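Local coordinates for protein alpha-L-arabinofuranosidase B (Aspergillus kawachii, PDB 6SXT) that hydrolyses terminal non-reducing alpha-L-arabinofuranosyl residues from arabinoxylan, L-arabinan and arabinogalactan, aiding the breakdown of plant hemicellulose, at residues 53-58 against 115-120; 150-155 against 289-294; 224-229 against 317-322; 249-254 against 304-309. All blocks are in the same frame, centred on the assembly; numbering follows the deposited sequence.

All four contacts reach one large antiparallel sheet: interaction 2 pairs two of its strands, 3 packs unpaired ones, and 1 and 4 add a loop and a helix. Interactions 2 and 3 lie closest, with centres 9 Å apart, joined by the backbone pair L151 O to V228 N at 2.9 Å. Interaction 4 meets interaction 3 through T229 CG2 and L251 CD2, 4.2 Å apart. Interaction 1 has its centre 14 Å from that of interaction 3. Interactions 1, 3 and 4 lie away from the catalytic and arabinose-binding residues, whereas the H155 side chain of interaction 2 is about 10 Å from those of H400 and D419, which bind substrate in the arabinose-binding domain.

Interaction 1: residues 53-58 against 115-120; sequences GGIADA and NGQKAY
The phenol ring of Y120 receives the methyl group of A58 at a slant, neither squarely over a face nor in the ring plane. A58 CB lies 3.9 Å from Y120 CE2 and almost as near CD2, so one flank of the ring does the touching. At its far end the ring is held by polar partners: Y120 OH bonds to D62 of the helix 58-64 and takes a weak bond from K118 NZ. A second flat group, the amide of Q117, lies beside the branch point of I55, with Q117 OE1 3.7 Å from I55 CB. These two side chains slide past each other in opposite directions. For Q117 the reach comes from CG standing anti to the backbone N (chi1 -174°) and from an extended chain beyond it. In the conformer described, I55 CG2, anti to the backbone N, also packs 4.3 Å from A119 CB.

The contact belongs to the concanavalin-type catalytic domain, where the loop leading into helix 58-64 crosses the start of strand 117-124 in the large antiparallel sheet. D57 is the N-cap of that helix, its OD1 accepting from A60 N, and the first helical residue, A58, directs its CB toward the strand. That methyl comes within 3.2 Å of K118 O, a tight approach of carbon to carbonyl oxygen. Between the backbones sits a water placed 2.6 Å from A56 O and equally close to K118 O; it can donate to each, although further acceptors compete for its two protons. I55 reaches on to L114 of the adjoining strand 111-114, and A119 packs on V112 there.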
loop_
_atom_site.group_PDB
_atom_site.type_symbol
_atom_site.label_atom_id
_atom_site.label_comp_id
_atom_site.label_asym_id
_atom_site.label_seq_id
_atom_site.Cartn_x
_atom_site.Cartn_y
_atom_site.Cartn_z
ATOM N N GLY A 53 20.852 -13.174 1.850
ATOM C CA GLY A 53 20.625 -12.257 2.954
ATOM C C GLY A 53 20.490 -10.822 2.550
ATOM O O GLY A 53 20.448 -9.968 3.415
ATOM N N GLY A 54 20.361 -10.587 1.236
ATOM C CA GLY A 54 20.460 -9.241 0.698
ATOM C C GLY A 54 19.133 -8.600 0.315
ATOM O O GLY A 54 18.051 -8.933 0.828
ATOM N N ILE A 55 19.243 -7.682 -0.624
ATOM C CA ILE A 55 18.154 -6.763 -1.060
ATOM C C ILE A 55 17.529 -7.299 -2.347
ATOM O O ILE A 55 18.242 -7.801 -3.219
ATOM C CB ILE A 55 18.710 -5.346 -1.250
ATOM C CG1 ILE A 55 19.502 -4.877 -0.028
ATOM C CG2 ILE A 55 17.609 -4.362 -1.578
ATOM C CD1 ILE A 55 18.712 -4.901 1.257
ATOM N N ALA A 56 16.209 -7.154 -2.487
ATOM C CA ALA A 56 15.495 -7.554 -3.692
ATOM C C ALA A 56 16.147 -7.014 -4.961
ATOM O O ALA A 56 16.602 -5.855 -4.977
ATOM C CB ALA A 56 14.054 -7.040 -3.595
ATOM N N ASP A 57 16.066 -7.814 -6.021
ATOM C CA ASP A 57 16.548 -7.443 -7.367
ATOM C C ASP A 57 15.518 -6.544 -8.054
ATOM O O ASP A 57 14.729 -6.985 -8.921
ATOM C CB ASP A 57 16.810 -8.692 -8.190
ATOM C CG ASP A 57 17.535 -8.446 -9.490
ATOM O OD1 ASP A 57 17.736 -7.299 -9.830
ATOM O OD2 ASP A 57 17.878 -9.512 -10.091
ATOM N N ALA A 58 15.464 -5.286 -7.645
ATOM C CA ALA A 58 14.511 -4.308 -8.197
ATOM C C ALA A 58 14.749 -4.106 -9.703
ATOM O O ALA A 58 13.806 -3.856 -10.441
ATOM C CB ALA A 58 14.664 -3.013 -7.458
ATOM N N ASN A 115 19.765 1.278 2.103
ATOM C CA ASN A 115 21.209 1.667 2.030
ATOM C C ASN A 115 21.600 2.008 0.582
ATOM O O ASN A 115 22.682 1.545 0.095
ATOM C CB ASN A 115 22.070 0.553 2.549
ATOM C CG ASN A 115 23.456 1.019 3.020
ATOM O OD1 ASN A 115 23.762 2.215 3.087
ATOM N ND2 ASN A 115 24.278 0.035 3.298
ATOM N N GLY A 116 20.762 2.763 -0.085
ATOM C CA GLY A 116 20.993 3.307 -1.431
ATOM C C GLY A 116 20.598 2.426 -2.594
ATOM O O GLY A 116 20.716 2.921 -3.740
ATOM N N GLN A 117 20.136 1.203 -2.371
ATOM C CA GLN A 117 19.729 0.264 -3.420
ATOM C C GLN A 117 18.201 0.292 -3.503
ATOM O O GLN A 117 17.526 0.137 -2.473
ATOM C CB GLN A 117 20.313 -1.109 -3.069
ATOM C CG GLN A 117 20.088 -2.135 -4.141
ATOM C CD GLN A 117 20.865 -3.436 -3.923
ATOM O OE1 GLN A 117 20.363 -4.448 -4.404
ATOM N NE2 GLN A 117 22.029 -3.378 -3.277
ATOM N N LYS A 118 17.668 0.454 -4.705
ATOM C CA LYS A 118 16.211 0.526 -4.904
ATOM C C LYS A 118 15.545 -0.803 -4.553
ATOM O O LYS A 118 16.080 -1.899 -4.769
ATOM C CB LYS A 118 15.868 0.936 -6.344
ATOM C CG LYS A 118 14.464 1.523 -6.456
ATOM C CD LYS A 118 14.165 2.080 -7.828
ATOM C CE LYS A 118 12.778 2.624 -7.877
ATOM N NZ LYS A 118 12.550 3.236 -9.181
ATOM N N ALA A 119 14.362 -0.695 -3.957
ATOM C CA ALA A 119 13.473 -1.831 -3.744
ATOM C C ALA A 119 12.053 -1.315 -3.707
ATOM O O ALA A 119 11.829 -0.085 -3.694
ATOM C CB ALA A 119 13.805 -2.550 -2.453
ATOM N N TYR A 120 11.116 -2.249 -3.689
ATOM C CA TYR A 120 9.672 -1.934 -3.793
ATOM C C TYR A 120 8.907 -2.563 -2.650
ATOM O O TYR A 120 9.045 -3.781 -2.434
ATOM C CB TYR A 120 9.167 -2.467 -5.128
ATOM C CG TYR A 120 9.712 -1.717 -6.310
ATOM C CD1 TYR A 120 9.279 -0.423 -6.595
ATOM C CD2 TYR A 120 10.705 -2.270 -7.125
ATOM C CE1 TYR A 120 9.747 0.268 -7.705
ATOM C CE2 TYR A 120 11.165 -1.594 -8.248
ATOM C CZ TYR A 120 10.693 -0.316 -8.535
ATOM O OH TYR A 120 11.207 0.364 -9.606
HETATM O O HOH W 1 17.855 -3.627 -5.583
#

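Interaction 2: residues 150-155 against 289-294; sequences VLDGTH and TFYEGV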
loop_
_atom_site.group_PDB
_atom_site.type_symbol
_atom_site.label_atom_id
_atom_site.label_comp_id
_atom_site.label_asym_id
_atom_site.label_seq_id
_atom_site.Cartn_x
_atom_site.Cartn_y
_atom_site.Cartn_z
ATOM N N VAL A 150 7.352 -3.279 9.220
ATOM C CA VAL A 150 7.810 -1.912 8.876
ATOM C C VAL A 150 6.813 -1.378 7.854
ATOM O O VAL A 150 6.588 -2.014 6.792
ATOM C CB VAL A 150 9.241 -1.886 8.321
ATOM C CG1 VAL A 150 9.610 -0.490 7.821
ATOM C CG2 VAL A 150 10.235 -2.390 9.374
ATOM N N LEU A 151 6.181 -0.271 8.199
ATOM C CA LEU A 151 5.057 0.333 7.461
ATOM C C LEU A 151 5.364 1.800 7.157
ATOM O O LEU A 151 6.257 2.399 7.722
ATOM C CB LEU A 151 3.782 0.246 8.320
ATOM C CG LEU A 151 3.454 -1.130 8.899
ATOM C CD1 LEU A 151 2.224 -1.020 9.829
ATOM C CD2 LEU A 151 3.186 -2.133 7.789
ATOM N N ASP A 152 4.587 2.347 6.238
ATOM C CA ASP A 152 4.598 3.800 5.909
ATOM C C ASP A 152 3.692 4.484 6.913
ATOM O O ASP A 152 2.469 4.347 6.824
ATOM C CB ASP A 152 4.180 4.038 4.449
ATOM C CG ASP A 152 4.149 5.491 4.032
ATOM O OD1 ASP A 152 4.251 6.361 4.941
ATOM O OD2 ASP A 152 4.028 5.752 2.829
ATOM N N GLY A 153 4.250 5.218 7.867
ATOM C CA GLY A 153 3.411 5.879 8.859
ATOM C C GLY A 153 2.572 7.018 8.314
ATOM O O GLY A 153 1.749 7.551 9.060
ATOM N N THR A 154 2.734 7.405 7.061
ATOM C CA THR A 154 1.994 8.505 6.420
ATOM C C THR A 154 0.912 7.963 5.489
ATOM O O THR A 154 0.140 8.787 4.935
ATOM C CB THR A 154 2.913 9.484 5.682
ATOM O OG1 THR A 154 3.376 8.901 4.471
ATOM C CG2 THR A 154 4.042 9.914 6.570
ATOM N N HIS A 155 0.855 6.645 5.228
ATOM C CA HIS A 155 -0.116 6.067 4.277
ATOM C C HIS A 155 -1.147 5.277 5.060
ATOM O O HIS A 155 -0.818 4.208 5.534
ATOM C CB HIS A 155 0.601 5.179 3.237
ATOM C CG HIS A 155 -0.318 4.613 2.226
ATOM N ND1 HIS A 155 -0.092 3.395 1.623
ATOM C CD2 HIS A 155 -1.466 5.114 1.675
ATOM C CE1 HIS A 155 -1.064 3.162 0.764
ATOM N NE2 HIS A 155 -1.956 4.205 0.778
ATOM N N THR A 289 0.950 0.770 3.619
ATOM C CA THR A 289 2.070 0.209 2.891
ATOM C C THR A 289 2.872 -0.694 3.814
ATOM O O THR A 289 3.250 -0.250 4.912
ATOM C CB THR A 289 3.022 1.290 2.360
ATOM O OG1 THR A 289 2.305 2.133 1.459
ATOM C CG2 THR A 289 4.209 0.711 1.625
ATOM N N PHE A 290 3.170 -1.877 3.325
ATOM C CA PHE A 290 3.955 -2.901 4.039
ATOM C C PHE A 290 5.282 -3.103 3.332
ATOM O O PHE A 290 5.311 -3.313 2.098
ATOM C CB PHE A 290 3.171 -4.210 4.062
ATOM C CG PHE A 290 3.856 -5.401 4.676
ATOM C CD1 PHE A 290 3.655 -5.727 5.996
ATOM C CD2 PHE A 290 4.633 -6.248 3.897
ATOM C CE1 PHE A 290 4.200 -6.866 6.569
ATOM C CE2 PHE A 290 5.212 -7.384 4.466
ATOM C CZ PHE A 290 4.984 -7.699 5.805
ATOM N N TYR A 291 6.378 -3.043 4.088
ATOM C CA TYR A 291 7.724 -3.286 3.500
ATOM C C TYR A 291 8.269 -4.659 3.931
ATOM O O TYR A 291 8.910 -5.348 3.115
ATOM C CB TYR A 291 8.672 -2.166 3.955
ATOM C CG TYR A 291 8.265 -0.812 3.423
ATOM C CD1 TYR A 291 8.419 -0.450 2.096
ATOM C CD2 TYR A 291 7.716 0.138 4.265
ATOM C CE1 TYR A 291 8.052 0.795 1.616
ATOM C CE2 TYR A 291 7.339 1.369 3.791
ATOM C CZ TYR A 291 7.505 1.717 2.482
ATOM O OH TYR A 291 7.159 2.966 2.024
ATOM N N GLU A 292 8.158 -5.008 5.204
ATOM C CA GLU A 292 8.661 -6.271 5.745
ATOM C C GLU A 292 7.920 -6.582 7.037
ATOM O O GLU A 292 7.421 -5.643 7.686
ATOM C CB GLU A 292 10.180 -6.233 5.999
ATOM C CG GLU A 292 10.621 -5.199 7.027
ATOM C CD GLU A 292 12.129 -5.174 7.249
ATOM O OE1 GLU A 292 12.807 -4.673 6.345
ATOM O OE2 GLU A 292 12.593 -5.740 8.255
ATOM N N GLY A 293 7.888 -7.844 7.394
ATOM C CA GLY A 293 7.300 -8.208 8.682
ATOM C C GLY A 293 7.411 -9.700 8.896
ATOM O O GLY A 293 7.677 -10.457 7.958
ATOM N N VAL A 294 7.168 -10.087 10.142
ATOM C CA VAL A 294 7.229 -11.500 10.532
ATOM C C VAL A 294 6.160 -11.794 11.573
ATOM O O VAL A 294 5.688 -10.882 12.251
ATOM C CB VAL A 294 8.594 -11.918 11.057
ATOM C CG1 VAL A 294 9.775 -11.513 10.184
ATOM C CG2 VAL A 294 8.791 -11.476 12.498
HETATM O O HOH W 2 1.105 1.988 6.231
HETATM O O HOH W 3 4.027 4.021 0.814
#
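H155 and T289 meet through ND1 and OG1, 2.7 Å apart, with the hydroxyl near the plane of the imidazole at its edge; either atom could be the donor. H155 CG stands anti to its backbone N (chi1 -178°), which carries the ring toward the threonine. Water bridges T289 OG1 to D152 OD2 as well, so the threonine hydroxyl is gripped from two sources. Alongside, D152 N donates to T289 O (3.2 Å), and L151 CD2 packs 4.0 Å from F290 CD1.

Further along, V150 N bonds to E292 O (2.8 Å) while V150 O accepts from Y291 N (2.9 Å). These bonds to successive residues, with the alpha-like psi of Y291 (-45°), are consistent with a classic beta bulge. Buried E292 N is left without a partner. V150 CG2 lies 3.7 Å from E292 CG.

An Asx turn positions the histidine's loop: D152 OD1 accepts from both T154 N and T154 OG1. E292 OE1 is held by R23 and Y317, OE2 by Y148, and Y291 OH by R226. The H155 ring stacks on F123 and also meets W438 of the arabinose-binding domain. Strand 288-296 pairs antiparallel with 145-152, and also with strands 15-20 and 117-124; strand 227-235 flanks 145-152.

Interaction 3: residues 224-229 against 317-322; sequences SYRFVT and YVVGSL. With ACT (acetate ion), chain H.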
loop_
_atom_site.group_PDB
_atom_site.type_symbol
_atom_site.label_atom_id
_atom_site.label_comp_id
_atom_site.label_asym_id
_atom_site.label_seq_id
_atom_site.Cartn_x
_atom_site.Cartn_y
_atom_site.Cartn_z
ATOM N N SER A 224 4.420 9.781 13.890
ATOM C CA SER A 224 4.914 10.800 12.937
ATOM C C SER A 224 6.263 10.322 12.409
ATOM O O SER A 224 7.196 11.175 12.399
ATOM C CB SER A 224 5.011 12.171 13.554
ATOM O OG SER A 224 5.576 12.076 14.850
ATOM N N TYR A 225 6.335 9.030 12.033
ATOM C CA TYR A 225 7.478 8.553 11.229
ATOM C C TYR A 225 7.049 8.107 9.858
ATOM O O TYR A 225 6.086 7.374 9.634
ATOM C CB TYR A 225 8.190 7.423 11.935
ATOM C CG TYR A 225 8.474 7.644 13.395
ATOM C CD1 TYR A 225 9.161 8.732 13.873
ATOM C CD2 TYR A 225 8.007 6.688 14.262
ATOM C CE1 TYR A 225 9.383 8.854 15.250
ATOM C CE2 TYR A 225 8.251 6.774 15.615
ATOM C CZ TYR A 225 8.949 7.854 16.096
ATOM O OH TYR A 225 9.092 7.815 17.468
ATOM N N ARG A 226 7.852 8.485 8.863
ATOM C CA ARG A 226 7.635 8.019 7.498
ATOM C C ARG A 226 7.807 6.496 7.400
ATOM O O ARG A 226 7.055 5.857 6.652
ATOM C CB ARG A 226 8.565 8.745 6.532
ATOM C CG ARG A 226 8.465 8.219 5.113
ATOM C CD ARG A 226 7.076 8.290 4.507
ATOM N NE ARG A 226 6.993 7.875 3.121
ATOM C CZ ARG A 226 7.090 6.606 2.700
ATOM N NH1 ARG A 226 7.230 5.633 3.601
ATOM N NH2 ARG A 226 7.103 6.352 1.398
ATOM N N PHE A 227 8.761 5.928 8.079
ATOM C CA PHE A 227 8.932 4.475 8.197
ATOM C C PHE A 227 8.768 4.139 9.673
ATOM O O PHE A 227 9.553 4.635 10.533
ATOM C CB PHE A 227 10.295 4.018 7.691
ATOM C CG PHE A 227 10.493 4.315 6.237
ATOM C CD1 PHE A 227 10.038 3.440 5.268
ATOM C CD2 PHE A 227 11.207 5.433 5.849
ATOM C CE1 PHE A 227 10.201 3.749 3.925
ATOM C CE2 PHE A 227 11.420 5.714 4.511
ATOM C CZ PHE A 227 10.903 4.877 3.560
ATOM N N VAL A 228 7.765 3.335 9.990
ATOM C CA VAL A 228 7.459 2.965 11.382
ATOM C C VAL A 228 7.716 1.493 11.578
ATOM O O VAL A 228 7.270 0.665 10.760
ATOM C CB VAL A 228 6.060 3.419 11.816
ATOM C CG1 VAL A 228 4.967 2.844 10.990
ATOM C CG2 VAL A 228 5.840 3.100 13.297
ATOM N N THR A 229 8.424 1.144 12.653
ATOM C CA THR A 229 8.485 -0.249 13.120
ATOM C C THR A 229 7.374 -0.449 14.124
ATOM O O THR A 229 7.404 0.215 15.163
ATOM C CB THR A 229 9.801 -0.622 13.774
ATOM O OG1 THR A 229 10.858 -0.318 12.849
ATOM C CG2 THR A 229 9.838 -2.084 14.113
ATOM N N TYR A 317 16.287 2.371 5.364
ATOM C CA TYR A 317 15.114 2.732 4.546
ATOM C C TYR A 317 15.087 4.238 4.303
ATOM O O TYR A 317 15.176 5.034 5.263
ATOM C CB TYR A 317 13.812 2.348 5.255
ATOM C CG TYR A 317 13.343 0.922 5.085
ATOM C CD1 TYR A 317 13.731 -0.071 5.932
ATOM C CD2 TYR A 317 12.509 0.582 4.034
ATOM C CE1 TYR A 317 13.323 -1.393 5.760
ATOM C CE2 TYR A 317 12.119 -0.728 3.833
ATOM C CZ TYR A 317 12.485 -1.723 4.720
ATOM O OH TYR A 317 12.063 -3.008 4.500
ATOM N N VAL A 318 14.937 4.596 3.059
ATOM C CA VAL A 318 14.757 5.976 2.574
ATOM C C VAL A 318 13.687 5.955 1.495
ATOM O O VAL A 318 13.609 5.015 0.696
ATOM C CB VAL A 318 16.078 6.579 2.068
ATOM C CG1 VAL A 318 15.859 7.994 1.523
ATOM C CG2 VAL A 318 17.139 6.530 3.154
ATOM N N VAL A 319 12.887 7.015 1.433
ATOM C CA VAL A 319 11.880 7.180 0.365
ATOM C C VAL A 319 12.569 7.102 -0.997
ATOM O O VAL A 319 13.644 7.700 -1.169
ATOM C CB VAL A 319 11.112 8.491 0.588
ATOM C CG1 VAL A 319 10.365 8.911 -0.636
ATOM C CG2 VAL A 319 10.165 8.339 1.769
ATOM N N GLY A 320 11.977 6.355 -1.920
ATOM C CA GLY A 320 12.449 6.219 -3.285
ATOM C C GLY A 320 11.727 7.167 -4.241
ATOM O O GLY A 320 10.755 7.821 -3.841
ATOM N N SER A 321 12.191 7.252 -5.470
ATOM C CA SER A 321 11.519 8.121 -6.478
ATOM C C SER A 321 10.232 7.462 -6.970
ATOM O O SER A 321 10.254 6.320 -7.457
ATOM C CB SER A 321 12.450 8.398 -7.620
ATOM O OG SER A 321 11.749 9.156 -8.604
ATOM N N LEU A 322 9.144 8.220 -6.956
ATOM C CA LEU A 322 7.859 7.814 -7.541
ATOM C C LEU A 322 7.726 8.237 -9.017
ATOM O O LEU A 322 6.715 7.870 -9.617
ATOM C CB LEU A 322 6.747 8.520 -6.748
ATOM C CG LEU A 322 6.399 7.823 -5.434
ATOM C CD1 LEU A 322 5.737 8.761 -4.475
ATOM C CD2 LEU A 322 5.542 6.577 -5.650
HETATM C C ACT H . 6.918 9.772 0.007
HETATM O O ACT H . 6.805 8.504 -0.569
HETATM O OXT ACT H . 6.720 10.148 1.330
HETATM C CH3 ACT H . 7.514 10.853 -0.930
#
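The chain around F227 runs nearly antiparallel (148°) to strand 317-319 but does not pair with it: the axes of 227-229 and 317-319 come no nearer than 9.2 Å. Both belong to the large antiparallel sheet of the concanavalin-type catalytic domain, where 227-235 lies beside 145-152 and 317-319 beside 111-114. The gap between them is filled by side chains, and beyond 317-319 the chain enters the arabinose-binding domain.

F227 carries most of the contact. One face of its ring takes Y317 CB, 3.8 Å from the centroid and 6° off the normal, a CH-pi contact centred on the ring. Over the opposite face lies R226 NH1, offset toward the rim. The phenol of Y317 meets the same ring obliquely. F227 CZ is 3.6 Å from V319 N, near the ring plane.

R226 CG stands anti to the backbone N and the chain bends at chi2 (58°), placing CD beside V319. In the conformer described, V319 CG2 sits over one face of the guanidinium, 3.5 Å from R226 NE. The guanidinium edge grips an acetate, probably from the crystallisation liquor, in two nearly straight bonds, R226 NE to OXT and R226 NH2 to O, each 2.9 Å.

Interaction 4: residues 249-254 against 304-309; sequences GSLSTY and TENSVQ. With EDO (1,2-ethanediol), chain P.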
loop_
_atom_site.group_PDB
_atom_site.type_symbol
_atom_site.label_atom_id
_atom_site.label_comp_id
_atom_site.label_asym_id
_atom_site.label_seq_id
_atom_site.Cartn_x
_atom_site.Cartn_y
_atom_site.Cartn_z
ATOM N N GLY A 249 17.016 5.030 15.787
ATOM C CA GLY A 249 16.741 4.937 17.229
ATOM C C GLY A 249 16.047 3.656 17.607
ATOM O O GLY A 249 16.121 2.629 16.891
ATOM N N SER A 250 15.379 3.673 18.771
ATOM C CA SER A 250 14.956 2.435 19.447
ATOM C C SER A 250 13.425 2.347 19.487
ATOM O O SER A 250 12.749 3.325 19.206
ATOM C CB SER A 250 15.618 2.343 20.842
ATOM O OG SER A 250 15.448 3.559 21.501
ATOM N N LEU A 251 12.972 1.144 19.843
ATOM C CA LEU A 251 11.556 0.880 20.186
ATOM C C LEU A 251 11.241 1.510 21.537
ATOM O O LEU A 251 12.069 1.414 22.471
ATOM C CB LEU A 251 11.308 -0.612 20.268
ATOM C CG LEU A 251 11.294 -1.334 18.922
ATOM C CD1 LEU A 251 11.510 -2.839 19.096
ATOM C CD2 LEU A 251 10.035 -1.087 18.143
ATOM N N SER A 252 10.062 2.084 21.632
ATOM C CA SER A 252 9.456 2.499 22.917
ATOM C C SER A 252 8.227 1.631 23.132
ATOM O O SER A 252 7.587 1.176 22.145
ATOM C CB SER A 252 9.102 3.911 22.921
ATOM O OG SER A 252 10.277 4.702 22.837
ATOM N N THR A 253 7.890 1.365 24.389
ATOM C CA THR A 253 6.745 0.520 24.714
ATOM C C THR A 253 5.544 1.412 25.005
ATOM O O THR A 253 5.627 2.269 25.905
ATOM C CB THR A 253 7.085 -0.439 25.851
ATOM O OG1 THR A 253 8.164 -1.260 25.419
ATOM C CG2 THR A 253 5.875 -1.253 26.236
ATOM N N TYR A 254 4.471 1.252 24.255
ATOM C CA TYR A 254 3.283 2.095 24.498
ATOM C C TYR A 254 2.172 1.320 25.190
ATOM O O TYR A 254 1.303 1.987 25.809
ATOM C CB TYR A 254 2.894 2.807 23.213
ATOM C CG TYR A 254 4.016 3.672 22.728
ATOM C CD1 TYR A 254 4.415 4.765 23.471
ATOM C CD2 TYR A 254 4.670 3.405 21.535
ATOM C CE1 TYR A 254 5.446 5.580 23.049
ATOM C CE2 TYR A 254 5.721 4.210 21.114
ATOM C CZ TYR A 254 6.098 5.304 21.866
ATOM O OH TYR A 254 7.100 6.163 21.504
ATOM N N THR A 304 15.336 -9.035 22.297
ATOM C CA THR A 304 15.303 -9.632 20.928
ATOM C C THR A 304 14.731 -8.591 19.985
ATOM O O THR A 304 15.307 -8.335 18.940
ATOM C CB THR A 304 14.458 -10.890 20.928
ATOM O OG1 THR A 304 15.137 -11.892 21.699
ATOM C CG2 THR A 304 14.140 -11.416 19.551
ATOM N N GLU A 305 13.597 -7.996 20.332
ATOM C CA GLU A 305 13.009 -6.942 19.489
ATOM C C GLU A 305 13.940 -5.752 19.309
ATOM O O GLU A 305 14.010 -5.192 18.217
ATOM C CB GLU A 305 11.690 -6.489 20.085
ATOM C CG GLU A 305 10.624 -7.552 19.959
ATOM C CD GLU A 305 9.374 -7.163 20.728
ATOM O OE1 GLU A 305 9.520 -6.526 21.817
ATOM O OE2 GLU A 305 8.256 -7.476 20.248
ATOM N N ASN A 306 14.656 -5.343 20.359
ATOM C CA ASN A 306 15.589 -4.216 20.236
ATOM C C ASN A 306 16.670 -4.557 19.195
ATOM O O ASN A 306 17.048 -3.667 18.451
ATOM C CB ASN A 306 16.227 -3.909 21.585
ATOM C CG ASN A 306 15.247 -3.359 22.616
ATOM O OD1 ASN A 306 14.170 -2.850 22.276
ATOM N ND2 ASN A 306 15.663 -3.426 23.905
ATOM N N SER A 307 17.132 -5.783 19.181
ATOM C CA SER A 307 18.176 -6.229 18.220
ATOM C C SER A 307 17.575 -6.177 16.811
ATOM O O SER A 307 18.267 -5.795 15.865
ATOM C CB SER A 307 18.733 -7.583 18.547
ATOM O OG SER A 307 19.539 -7.467 19.737
ATOM N N VAL A 308 16.342 -6.654 16.661
ATOM C CA VAL A 308 15.626 -6.563 15.352
ATOM C C VAL A 308 15.540 -5.108 14.897
ATOM O O VAL A 308 15.815 -4.783 13.731
ATOM C CB VAL A 308 14.239 -7.214 15.450
ATOM C CG1 VAL A 308 13.421 -6.928 14.196
ATOM C CG2 VAL A 308 14.384 -8.705 15.678
ATOM N N GLN A 309 15.165 -4.175 15.788
ATOM C CA GLN A 309 15.041 -2.748 15.450
ATOM C C GLN A 309 16.409 -2.179 15.029
ATOM O O GLN A 309 16.453 -1.446 14.067
ATOM C CB GLN A 309 14.405 -1.963 16.598
ATOM C CG GLN A 309 14.570 -0.477 16.480
ATOM C CD GLN A 309 13.879 0.210 15.336
ATOM O OE1 GLN A 309 14.099 1.422 15.092
ATOM N NE2 GLN A 309 13.000 -0.491 14.695
HETATM C C1 EDO P . -1.506 3.841 28.138
HETATM O O1 EDO P . -2.533 4.810 28.405
HETATM C C2 EDO P . -1.816 2.500 27.512
HETATM O O2 EDO P . -1.391 2.154 26.110
HETATM O O HOH W 4 14.774 -0.902 20.310
#
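L251 turns CG anti to its own carbonyl carbon (chi1 -72°), and Q309 sets CG anti to its backbone N (chi1 165°), which brings the leucine branch against the root of the glutamine side chain. L251 CG lies 3.9 Å from Q309 CB, and the two side chains pass at a slant. From there L251 CD1 reaches down to the helix backbone, 3.5 Å from E305 O and 3.8 Å from E305 CB. A single methyl thus touches two residues one turn apart, E305 and Q309, whose backbones are themselves tied by the helical bond from Q309 N to E305 O.

The aliphatic part of Q309 also reaches the chain just before L251: its CG is 3.5 Å from G249 O and 4.2 Å from S250 CA. N306 joins the contact through solvent. One water accepts from L251 N and donates to N306 OD1, at 2.8 Å in each case, so the strand's backbone N-H is satisfied without a direct bond to the helix. N306 OD1 has a second donor in R242, which also forms a salt bridge with E305 OE1, as does K233. L251 itself rests on R242 and A244 of the adjoining strand 238-245.

The geometry is that of helix-on-sheet packing: helix 302-315 lies against the antiparallel sheet of the catalytic beta-sandwich domain, the axis of its segment 304-309 passing 7.9 Å from that of strand 250-253.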